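Local structure of histidinol-phosphatase (Listeria monocytogenes serotype 4b str. H7858, 6NLR) at residues 41-50 / 97-107; 134-142 / 184-192. The protein probably hydrolyses L-histidinol phosphate to L-histidinol and phosphate in histidine biosynthesis, using a trinuclear metal centre. All coordinates share one frame; numbering follows the deposited sequence.

Interaction 1. Residues 41-50 / 97-107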
loop_
_atom_site.group_PDB
_atom_site.type_symbol
_atom_site.label_atom_id
_atom_site.label_comp_id
_atom_site.label_asym_id
_atom_site.label_seq_id
_atom_site.Cartn_x
_atom_site.Cartn_y
_atom_site.Cartn_z
ATOM N N ALA A 41 -5.359 -0.524 -8.585
ATOM C CA ALA A 41 -5.351 -0.783 -10.043
ATOM C C ALA A 41 -5.975 -2.149 -10.291
ATOM O O ALA A 41 -5.752 -3.056 -9.500
ATOM C CB ALA A 41 -3.953 -0.734 -10.598
ATOM N N PRO A 42 -6.738 -2.340 -11.384
ATOM C CA PRO A 42 -7.223 -3.665 -11.773
ATOM C C PRO A 42 -6.117 -4.737 -11.842
ATOM O O PRO A 42 -5.026 -4.435 -12.315
ATOM C CB PRO A 42 -7.808 -3.428 -13.175
ATOM C CG PRO A 42 -8.231 -1.972 -13.159
ATOM C CD PRO A 42 -7.177 -1.282 -12.305
ATOM N N LEU A 43 -6.400 -5.951 -11.353
ATOM C CA LEU A 43 -5.414 -7.072 -11.394
ATOM C C LEU A 43 -5.345 -7.647 -12.804
ATOM O O LEU A 43 -6.324 -7.553 -13.517
ATOM C CB LEU A 43 -5.798 -8.167 -10.410
ATOM C CG LEU A 43 -5.870 -7.744 -8.947
ATOM C CD1 LEU A 43 -6.298 -8.923 -8.092
ATOM C CD2 LEU A 43 -4.532 -7.217 -8.484
ATOM N N SER A 44 -4.195 -8.191 -13.194
ATOM C CA SER A 44 -4.032 -9.030 -14.407
ATOM C C SER A 44 -5.053 -10.177 -14.346
ATOM O O SER A 44 -5.109 -10.857 -13.297
ATOM C CB SER A 44 -2.614 -9.544 -14.514
ATOM O OG SER A 44 -2.595 -10.817 -15.133
ATOM N N SER A 45 -5.825 -10.397 -15.417
ATOM C CA SER A 45 -6.739 -11.560 -15.532
ATOM C C SER A 45 -5.923 -12.865 -15.523
ATOM O O SER A 45 -6.444 -13.861 -14.987
ATOM C CB SER A 45 -7.638 -11.454 -16.744
ATOM O OG SER A 45 -6.860 -11.371 -17.930
ATOM N N GLU A 46 -4.702 -12.874 -16.073
ATOM C CA GLU A 46 -3.789 -14.049 -16.033
ATOM C C GLU A 46 -3.397 -14.337 -14.579
ATOM O O GLU A 46 -3.394 -15.498 -14.180
ATOM C CB GLU A 46 -2.509 -13.836 -16.850
ATOM C CG GLU A 46 -2.712 -13.918 -18.342
ATOM C CD GLU A 46 -3.303 -15.248 -18.783
ATOM O OE1 GLU A 46 -2.646 -16.317 -18.579
ATOM O OE2 GLU A 46 -4.433 -15.218 -19.283
ATOM N N PHE A 47 -3.018 -13.313 -13.829
ATOM C CA PHE A 47 -2.641 -13.445 -12.401
ATOM C C PHE A 47 -3.801 -14.077 -11.617
ATOM O O PHE A 47 -3.613 -14.965 -10.794
ATOM C CB PHE A 47 -2.257 -12.070 -11.844
ATOM C CG PHE A 47 -2.009 -12.107 -10.366
ATOM C CD1 PHE A 47 -0.774 -12.488 -9.871
ATOM C CD2 PHE A 47 -3.032 -11.831 -9.476
ATOM C CE1 PHE A 47 -0.560 -12.576 -8.501
ATOM C CE2 PHE A 47 -2.809 -11.907 -8.110
ATOM C CZ PHE A 47 -1.584 -12.291 -7.633
HETATM N N MSE A 48 -5.018 -13.637 -11.906
HETATM C CA MSE A 48 -6.202 -14.059 -11.177
HETATM C C MSE A 48 -6.569 -15.522 -11.465
HETATM O O MSE A 48 -7.317 -16.120 -10.703
HETATM C CB MSE A 48 -7.366 -13.124 -11.523
HETATM C CG MSE A 48 -7.221 -11.735 -10.912
HETATM SE SE MSE A 48 -8.744 -10.577 -11.418
HETATM C CE MSE A 48 -9.786 -10.337 -9.789
ATOM N N LYS A 49 -6.047 -16.119 -12.545
ATOM C CA LYS A 49 -6.216 -17.550 -12.762
ATOM C C LYS A 49 -5.275 -18.365 -11.869
ATOM O O LYS A 49 -5.440 -19.593 -11.836
ATOM C CB LYS A 49 -5.886 -17.958 -14.203
ATOM C CG LYS A 49 -6.749 -17.299 -15.260
ATOM C CD LYS A 49 -6.216 -17.508 -16.659
ATOM C CE LYS A 49 -6.897 -16.613 -17.675
ATOM N NZ LYS A 49 -6.546 -17.041 -19.041
ATOM N N ASN A 50 -4.279 -17.734 -11.236
ATOM C CA ASN A 50 -3.136 -18.460 -10.626
ATOM C C ASN A 50 -3.129 -18.243 -9.117
ATOM O O ASN A 50 -2.049 -18.338 -8.524
ATOM C CB ASN A 50 -1.817 -18.079 -11.305
ATOM C CG ASN A 50 -1.715 -18.703 -12.685
ATOM O OD1 ASN A 50 -1.570 -19.915 -12.803
ATOM N ND2 ASN A 50 -1.855 -17.902 -13.724
ATOM N N LEU A 97 3.050 -7.399 -8.915
ATOM C CA LEU A 97 2.669 -8.815 -9.169
ATOM C C LEU A 97 3.916 -9.563 -9.663
ATOM O O LEU A 97 4.343 -9.353 -10.826
ATOM C CB LEU A 97 1.525 -8.839 -10.190
ATOM C CG LEU A 97 0.233 -8.135 -9.762
ATOM C CD1 LEU A 97 -0.797 -8.166 -10.887
ATOM C CD2 LEU A 97 -0.366 -8.734 -8.485
ATOM N N ILE A 98 4.494 -10.370 -8.780
ATOM C CA ILE A 98 5.746 -11.140 -9.048
ATOM C C ILE A 98 5.500 -12.043 -10.264
ATOM O O ILE A 98 4.506 -12.800 -10.256
ATOM C CB ILE A 98 6.156 -11.930 -7.792
ATOM C CG1 ILE A 98 6.532 -10.983 -6.647
ATOM C CG2 ILE A 98 7.290 -12.914 -8.106
ATOM C CD1 ILE A 98 6.399 -11.594 -5.282
ATOM N N GLY A 99 6.321 -11.887 -11.302
ATOM C CA GLY A 99 6.229 -12.645 -12.559
ATOM C C GLY A 99 5.284 -11.998 -13.560
ATOM O O GLY A 99 5.160 -12.558 -14.646
ATOM N N TYR A 100 4.627 -10.870 -13.239
ATOM C CA TYR A 100 3.697 -10.183 -14.179
ATOM C C TYR A 100 4.131 -8.726 -14.439
ATOM O O TYR A 100 3.255 -7.858 -14.672
ATOM C CB TYR A 100 2.268 -10.281 -13.640
ATOM C CG TYR A 100 1.745 -11.692 -13.626
ATOM C CD1 TYR A 100 2.074 -12.548 -12.593
ATOM C CD2 TYR A 100 0.974 -12.187 -14.661
ATOM C CE1 TYR A 100 1.623 -13.853 -12.565
ATOM C CE2 TYR A 100 0.501 -13.492 -14.646
ATOM C CZ TYR A 100 0.842 -14.326 -13.598
ATOM O OH TYR A 100 0.416 -15.616 -13.568
ATOM N N GLU A 101 5.439 -8.454 -14.431
ATOM C CA GLU A 101 5.995 -7.094 -14.688
ATOM C C GLU A 101 5.511 -6.586 -16.049
ATOM O O GLU A 101 5.229 -5.385 -16.153
ATOM C CB GLU A 101 7.524 -7.097 -14.587
ATOM C CG GLU A 101 7.996 -7.283 -13.159
ATOM C CD GLU A 101 9.479 -7.110 -12.916
ATOM O OE1 GLU A 101 10.256 -6.952 -13.915
ATOM O OE2 GLU A 101 9.865 -7.135 -11.719
ATOM N N ASP A 102 5.417 -7.449 -17.062
ATOM C CA ASP A 102 4.976 -7.028 -18.418
ATOM C C ASP A 102 3.567 -6.439 -18.314
ATOM O O ASP A 102 3.336 -5.365 -18.897
ATOM C CB ASP A 102 5.028 -8.160 -19.452
ATOM C CG ASP A 102 6.436 -8.622 -19.796
ATOM O OD1 ASP A 102 7.389 -7.974 -19.324
ATOM O OD2 ASP A 102 6.575 -9.646 -20.516
ATOM N N PHE A 103 2.646 -7.115 -17.628
ATOM C CA PHE A 103 1.258 -6.613 -17.449
ATOM C C PHE A 103 1.332 -5.236 -16.779
ATOM O O PHE A 103 0.703 -4.294 -17.241
ATOM C CB PHE A 103 0.380 -7.560 -16.624
ATOM C CG PHE A 103 -0.864 -6.888 -16.105
ATOM C CD1 PHE A 103 -1.972 -6.719 -16.923
ATOM C CD2 PHE A 103 -0.887 -6.327 -14.833
ATOM C CE1 PHE A 103 -3.096 -6.053 -16.460
ATOM C CE2 PHE A 103 -2.011 -5.655 -14.370
ATOM C CZ PHE A 103 -3.108 -5.518 -15.185
ATOM N N THR A 104 2.085 -5.116 -15.691
ATOM C CA THR A 104 2.084 -3.884 -14.877
ATOM C C THR A 104 2.670 -2.732 -15.705
ATOM O O THR A 104 2.098 -1.642 -15.681
ATOM C CB THR A 104 2.810 -4.129 -13.552
ATOM O OG1 THR A 104 2.191 -5.261 -12.937
ATOM C CG2 THR A 104 2.773 -2.917 -12.649
ATOM N N ARG A 105 3.760 -2.991 -16.418
ATOM C CA ARG A 105 4.458 -2.014 -17.293
ATOM C C ARG A 105 3.472 -1.541 -18.373
ATOM O O ARG A 105 3.396 -0.317 -18.599
ATOM C CB ARG A 105 5.748 -2.633 -17.863
ATOM C CG ARG A 105 6.581 -1.699 -18.734
ATOM C CD ARG A 105 7.780 -2.375 -19.387
ATOM N NE ARG A 105 8.547 -3.108 -18.403
ATOM C CZ ARG A 105 8.639 -4.438 -18.319
ATOM N NH1 ARG A 105 8.042 -5.229 -19.201
ATOM N NH2 ARG A 105 9.350 -4.976 -17.345
ATOM N N ASP A 106 2.748 -2.462 -19.023
ATOM C CA ASP A 106 1.776 -2.111 -20.095
ATOM C C ASP A 106 0.658 -1.256 -19.497
ATOM O O ASP A 106 0.267 -0.279 -20.127
ATOM C CB ASP A 106 1.215 -3.355 -20.777
ATOM C CG ASP A 106 2.231 -4.092 -21.639
ATOM O OD1 ASP A 106 3.354 -3.560 -21.834
ATOM O OD2 ASP A 106 1.893 -5.206 -22.107
ATOM N N PHE A 107 0.183 -1.591 -18.299
ATOM C CA PHE A 107 -0.907 -0.844 -17.627
ATOM C C PHE A 107 -0.412 0.585 -17.342
ATOM O O PHE A 107 -1.116 1.567 -17.656
ATOM C CB PHE A 107 -1.374 -1.561 -16.357
ATOM C CG PHE A 107 -2.334 -0.731 -15.544
ATOM C CD1 PHE A 107 -3.691 -0.756 -15.807
ATOM C CD2 PHE A 107 -1.872 0.124 -14.561
ATOM C CE1 PHE A 107 -4.568 0.044 -15.091
ATOM C CE2 PHE A 107 -2.752 0.906 -13.824
ATOM C CZ PHE A 107 -4.092 0.873 -14.107
#

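Interaction 2. Residues 134-142 / 184-192. Unlike the reference sequence in segment 134-142: Ile-134 (reference Leu).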
loop_
_atom_site.group_PDB
_atom_site.type_symbol
_atom_site.label_atom_id
_atom_site.label_comp_id
_atom_site.label_asym_id
_atom_site.label_seq_id
_atom_site.Cartn_x
_atom_site.Cartn_y
_atom_site.Cartn_z
ATOM N N ILE A 134 -1.341 -11.494 1.442
ATOM C CA ILE A 134 -0.592 -11.096 2.661
ATOM C C ILE A 134 -1.575 -10.518 3.690
ATOM O O ILE A 134 -1.307 -10.670 4.897
ATOM C CB ILE A 134 0.501 -10.075 2.287
ATOM C CG1 ILE A 134 1.571 -10.729 1.412
ATOM C CG2 ILE A 134 1.090 -9.417 3.530
ATOM C CD1 ILE A 134 2.379 -9.747 0.595
ATOM N N ASP A 135 -2.669 -9.887 3.248
ATOM C CA ASP A 135 -3.419 -8.941 4.126
ATOM C C ASP A 135 -4.923 -9.247 4.205
ATOM O O ASP A 135 -5.626 -8.433 4.774
ATOM C CB ASP A 135 -3.162 -7.490 3.689
ATOM C CG ASP A 135 -3.644 -7.135 2.294
ATOM O OD1 ASP A 135 -4.027 -8.039 1.552
ATOM O OD2 ASP A 135 -3.628 -5.948 1.959
ATOM N N PHE A 136 -5.410 -10.393 3.724
ATOM C CA PHE A 136 -6.864 -10.665 3.751
ATOM C C PHE A 136 -7.304 -11.021 5.179
ATOM O O PHE A 136 -8.229 -10.416 5.695
ATOM C CB PHE A 136 -7.266 -11.727 2.729
ATOM C CG PHE A 136 -8.756 -11.953 2.719
ATOM C CD1 PHE A 136 -9.615 -11.010 2.161
ATOM C CD2 PHE A 136 -9.303 -13.067 3.335
ATOM C CE1 PHE A 136 -10.990 -11.205 2.199
ATOM C CE2 PHE A 136 -10.679 -13.239 3.406
ATOM C CZ PHE A 136 -11.516 -12.321 2.826
ATOM N N SER A 137 -6.694 -12.009 5.816
ATOM C CA SER A 137 -7.095 -12.418 7.181
ATOM C C SER A 137 -5.963 -13.226 7.811
ATOM O O SER A 137 -5.154 -13.840 7.057
ATOM C CB SER A 137 -8.399 -13.200 7.185
ATOM O OG SER A 137 -8.144 -14.577 6.877
ATOM N N ALA A 138 -5.919 -13.235 9.138
ATOM C CA ALA A 138 -4.898 -13.975 9.910
ATOM C C ALA A 138 -4.893 -15.449 9.477
ATOM O O ALA A 138 -3.792 -15.995 9.247
ATOM C CB ALA A 138 -5.176 -13.820 11.378
ATOM N N GLU A 139 -6.069 -16.079 9.393
ATOM C CA GLU A 139 -6.190 -17.537 9.120
ATOM C C GLU A 139 -5.726 -17.801 7.675
ATOM O O GLU A 139 -4.992 -18.787 7.438
ATOM C CB GLU A 139 -7.618 -18.023 9.365
ATOM C CG GLU A 139 -8.037 -17.928 10.824
ATOM C CD GLU A 139 -8.607 -16.593 11.320
ATOM O OE1 GLU A 139 -8.696 -15.589 10.537
ATOM O OE2 GLU A 139 -9.001 -16.557 12.502
ATOM N N ASP A 140 -6.109 -16.931 6.747
ATOM C CA ASP A 140 -5.746 -17.104 5.327
ATOM C C ASP A 140 -4.239 -16.886 5.182
ATOM O O ASP A 140 -3.595 -17.648 4.415
ATOM C CB ASP A 140 -6.576 -16.183 4.443
ATOM C CG ASP A 140 -6.247 -16.354 2.983
ATOM O OD1 ASP A 140 -6.708 -17.382 2.395
ATOM O OD2 ASP A 140 -5.524 -15.488 2.458
ATOM N N TYR A 141 -3.677 -15.929 5.931
ATOM C CA TYR A 141 -2.219 -15.633 5.912
ATOM C C TYR A 141 -1.447 -16.816 6.502
ATOM O O TYR A 141 -0.391 -17.185 5.951
ATOM C CB TYR A 141 -1.880 -14.352 6.682
ATOM C CG TYR A 141 -0.447 -13.894 6.579
ATOM C CD1 TYR A 141 0.113 -13.573 5.358
ATOM C CD2 TYR A 141 0.356 -13.763 7.698
ATOM C CE1 TYR A 141 1.426 -13.130 5.250
ATOM C CE2 TYR A 141 1.670 -13.316 7.620
ATOM C CZ TYR A 141 2.207 -13.002 6.386
ATOM O OH TYR A 141 3.503 -12.595 6.277
ATOM N N ASN A 142 -1.951 -17.374 7.602
ATOM C CA ASN A 142 -1.375 -18.578 8.249
ATOM C C ASN A 142 -1.311 -19.716 7.222
ATOM O O ASN A 142 -0.227 -20.286 7.032
ATOM C CB ASN A 142 -2.187 -19.025 9.467
ATOM C CG ASN A 142 -1.482 -20.137 10.210
ATOM O OD1 ASN A 142 -0.258 -20.172 10.262
ATOM N ND2 ASN A 142 -2.237 -21.038 10.781
ATOM N N LEU A 184 3.966 -4.857 5.772
ATOM C CA LEU A 184 2.582 -5.414 5.726
ATOM C C LEU A 184 2.579 -6.856 6.260
ATOM O O LEU A 184 1.512 -7.336 6.644
ATOM C CB LEU A 184 2.025 -5.363 4.299
ATOM C CG LEU A 184 0.524 -5.674 4.188
ATOM C CD1 LEU A 184 -0.307 -4.545 4.801
ATOM C CD2 LEU A 184 0.129 -5.878 2.736
ATOM N N CYS A 185 3.731 -7.518 6.283
ATOM C CA CYS A 185 3.948 -8.849 6.915
ATOM C C CYS A 185 3.651 -8.800 8.427
ATOM O O CYS A 185 3.557 -9.898 9.018
ATOM C CB CYS A 185 5.370 -9.344 6.666
ATOM S SG CYS A 185 6.683 -8.241 7.282
ATOM N N GLN A 186 3.428 -7.618 9.013
ATOM C CA GLN A 186 3.101 -7.464 10.468
ATOM C C GLN A 186 1.596 -7.254 10.697
ATOM O O GLN A 186 1.189 -7.102 11.858
ATOM C CB GLN A 186 3.892 -6.305 11.092
ATOM C CG GLN A 186 5.393 -6.399 10.868
ATOM C CD GLN A 186 6.015 -7.690 11.343
ATOM O OE1 GLN A 186 6.754 -8.350 10.609
ATOM N NE2 GLN A 186 5.722 -8.071 12.587
ATOM N N LYS A 187 0.774 -7.276 9.646
ATOM C CA LYS A 187 -0.665 -6.928 9.790
ATOM C C LYS A 187 -1.360 -7.889 10.761
ATOM O O LYS A 187 -2.269 -7.424 11.473
ATOM C CB LYS A 187 -1.391 -6.912 8.449
ATOM C CG LYS A 187 -2.871 -6.585 8.565
ATOM C CD LYS A 187 -3.552 -6.390 7.252
ATOM C CE LYS A 187 -5.031 -6.083 7.394
ATOM N NZ LYS A 187 -5.610 -5.877 6.048
ATOM N N PHE A 188 -0.959 -9.173 10.827
ATOM C CA PHE A 188 -1.623 -10.173 11.710
ATOM C C PHE A 188 -0.654 -10.662 12.780
ATOM O O PHE A 188 -0.837 -11.767 13.334
ATOM C CB PHE A 188 -2.185 -11.299 10.856
ATOM C CG PHE A 188 -3.158 -10.817 9.815
ATOM C CD1 PHE A 188 -4.327 -10.144 10.180
ATOM C CD2 PHE A 188 -2.882 -10.996 8.474
ATOM C CE1 PHE A 188 -5.199 -9.672 9.213
ATOM C CE2 PHE A 188 -3.777 -10.561 7.512
ATOM C CZ PHE A 188 -4.923 -9.901 7.884
ATOM N N GLN A 189 0.352 -9.836 13.049
ATOM C CA GLN A 189 1.419 -10.034 14.060
ATOM C C GLN A 189 0.942 -10.856 15.265
ATOM O O GLN A 189 1.561 -11.893 15.628
ATOM C CB GLN A 189 1.694 -8.645 14.633
ATOM C CG GLN A 189 3.133 -8.309 14.606
ATOM C CD GLN A 189 3.352 -6.848 14.846
ATOM O OE1 GLN A 189 4.368 -6.387 14.401
ATOM N NE2 GLN A 189 2.458 -6.143 15.540
ATOM N N GLN A 190 -0.088 -10.346 15.922
ATOM C CA GLN A 190 -0.466 -10.800 17.287
ATOM C C GLN A 190 -1.113 -12.187 17.175
ATOM O O GLN A 190 -1.056 -12.923 18.156
ATOM C CB GLN A 190 -1.307 -9.723 17.977
ATOM C CG GLN A 190 -0.602 -8.352 18.101
ATOM C CD GLN A 190 0.582 -8.157 19.063
ATOM O OE1 GLN A 190 1.086 -9.065 19.759
ATOM N NE2 GLN A 190 1.062 -6.916 19.113
ATOM N N PHE A 191 -1.645 -12.562 16.007
ATOM C CA PHE A 191 -2.216 -13.916 15.763
ATOM C C PHE A 191 -1.098 -14.956 15.907
ATOM O O PHE A 191 -1.376 -16.093 16.298
ATOM C CB PHE A 191 -2.871 -14.027 14.388
ATOM C CG PHE A 191 -3.627 -15.319 14.153
ATOM C CD1 PHE A 191 -4.910 -15.493 14.653
ATOM C CD2 PHE A 191 -3.073 -16.339 13.382
ATOM C CE1 PHE A 191 -5.597 -16.677 14.416
ATOM C CE2 PHE A 191 -3.757 -17.529 13.164
ATOM C CZ PHE A 191 -5.024 -17.689 13.671
ATOM N N PHE A 192 0.144 -14.558 15.655
ATOM C CA PHE A 192 1.313 -15.466 15.710
ATOM C C PHE A 192 2.158 -15.204 16.955
ATOM O O PHE A 192 3.225 -15.823 17.033
ATOM C CB PHE A 192 2.146 -15.298 14.433
ATOM C CG PHE A 192 1.362 -15.548 13.176
ATOM C CD1 PHE A 192 0.670 -14.521 12.553
ATOM C CD2 PHE A 192 1.257 -16.836 12.666
ATOM C CE1 PHE A 192 -0.088 -14.774 11.417
ATOM C CE2 PHE A 192 0.478 -17.081 11.554
ATOM C CZ PHE A 192 -0.176 -16.055 10.918
HETATM O O HOH W 1 0.340 -9.911 6.955
HETATM O O HOH W 2 -4.547 -4.162 4.008
HETATM O O HOH W 3 5.104 -12.379 8.351
#

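Interaction 1. Residues 41-50 / 97-107
Glu-46 and Asn-50 both meet Tyr-100, and they are joined to each other through Glu-46 O. This carbonyl oxygen accepts from Asn-50 ND2 at 2.9 Å and from Lys-49 N at 3.2 Å. The two donors come from opposite faces of the carbonyl plane. The side-chain bond holds the Asn-50 amide near the end of the tyrosine ring. Both segments belong to the PHP domain, a member of the TIM-barrel clan. Here the loop after strand 34-40 and the short helix that follows it pack on the turn at 97-100 and the first turns of helix 101-111. Ser-44 is the N-cap of this short, weakly bonded helix, about 45-48. Its OG accepts from Phe-47 N at 2.8 Å in a nearly straight bond (169°), which closes the first turn, where Phe-47 meets Tyr-100. Phe-47 points its ring edge at the face of Tyr-100, a T-shaped pair with planes at 87° and centroids 5.6 Å apart. The backbone places Phe-47 CB over the centre of the tyrosine ring. CG anti to the backbone N (chi1 174°) then directs the phenyl so that CD1 comes against Tyr-100 CE1. Leu-97 CD2 lies over the centre of one face of the Phe-47 ring, 3.8 Å from the centroid, a CH-pi contact. Outside the two segments, Phe-124 and Phe-131 also meet this ring. Further along helix 101-111, Phe-107 CE2 lies 3.8 Å from Ala-41 CB, and Pro-42 crosses Phe-107 at about a right angle. Between these groups, Ser-44 CB sits over the Phe-103 ring face, 3.6 Å from its centroid.

Interaction 2. Residues 134-142 / 184-192
Lys-187 and Asp-135 make the direct hydrogen bond between the segments. Lys-187 NZ donates to Asp-135 O at 2.9 Å, in the carbonyl plane and on a lone pair. The lysine chain is extended throughout, which carries its amine past Asp-135 CB to the backbone oxygen. Waters add three bridges. One donates to both Ile-134 O and Leu-184 O and lies over the centre of the Tyr-141 ring. A second accepts from Lys-187 NZ and lies 2.9 Å from Asp-135 OD2. The third links Tyr-141 OH, at 2.6 Å, with Cys-185 O. In the PHP domain, these bonds join the loop leading into helix 138-149, and Tyr-141 of its first turns, to the loop after strand 178-179. Ser-137 is the helix N-cap, and its OG accepts from Asp-140 N. Three phenylalanines of 184-192 pack against the first turns of helix 138-149. The Phe-188 ring lies flat against the helix start, with Ala-138 N 3.4 Å above its plane and Lys-187 CG over the opposite face. Phe-191 turns a face to Ala-138 CB, a CH-pi contact 3.8 Å from the centroid. Phe-192 crosses Tyr-141 at about a right angle, its CE1 at the edge of the tyrosine ring and 3.9 Å from Tyr-141 CD2.

In the fold
The centres of interaction 1 and interaction 2 lie 23 Å apart. Their nearest atoms are about 7 Å apart, so they do not touch. Strand 117-127 connects them: Leu-122 and Leu-125 meet Ile-98 of segment 97-107 and Ile-134 of interaction 2. Interaction 2 is the closer to the metal centre. The side chain of Asp-135 is about 4 Å from the bound sulfate and about 5 Å from a manganese, and it touches the manganese ligand His-123. In interaction 1 the side chain of Leu-43 is about 10 Å from a manganese. Segment 41-50 starts just after the manganese ligand His-40. Ala-41 shares a backbone hydrogen bond with the metal ligand Glu-93, yet its side chain is about 11 Å from the cobalt.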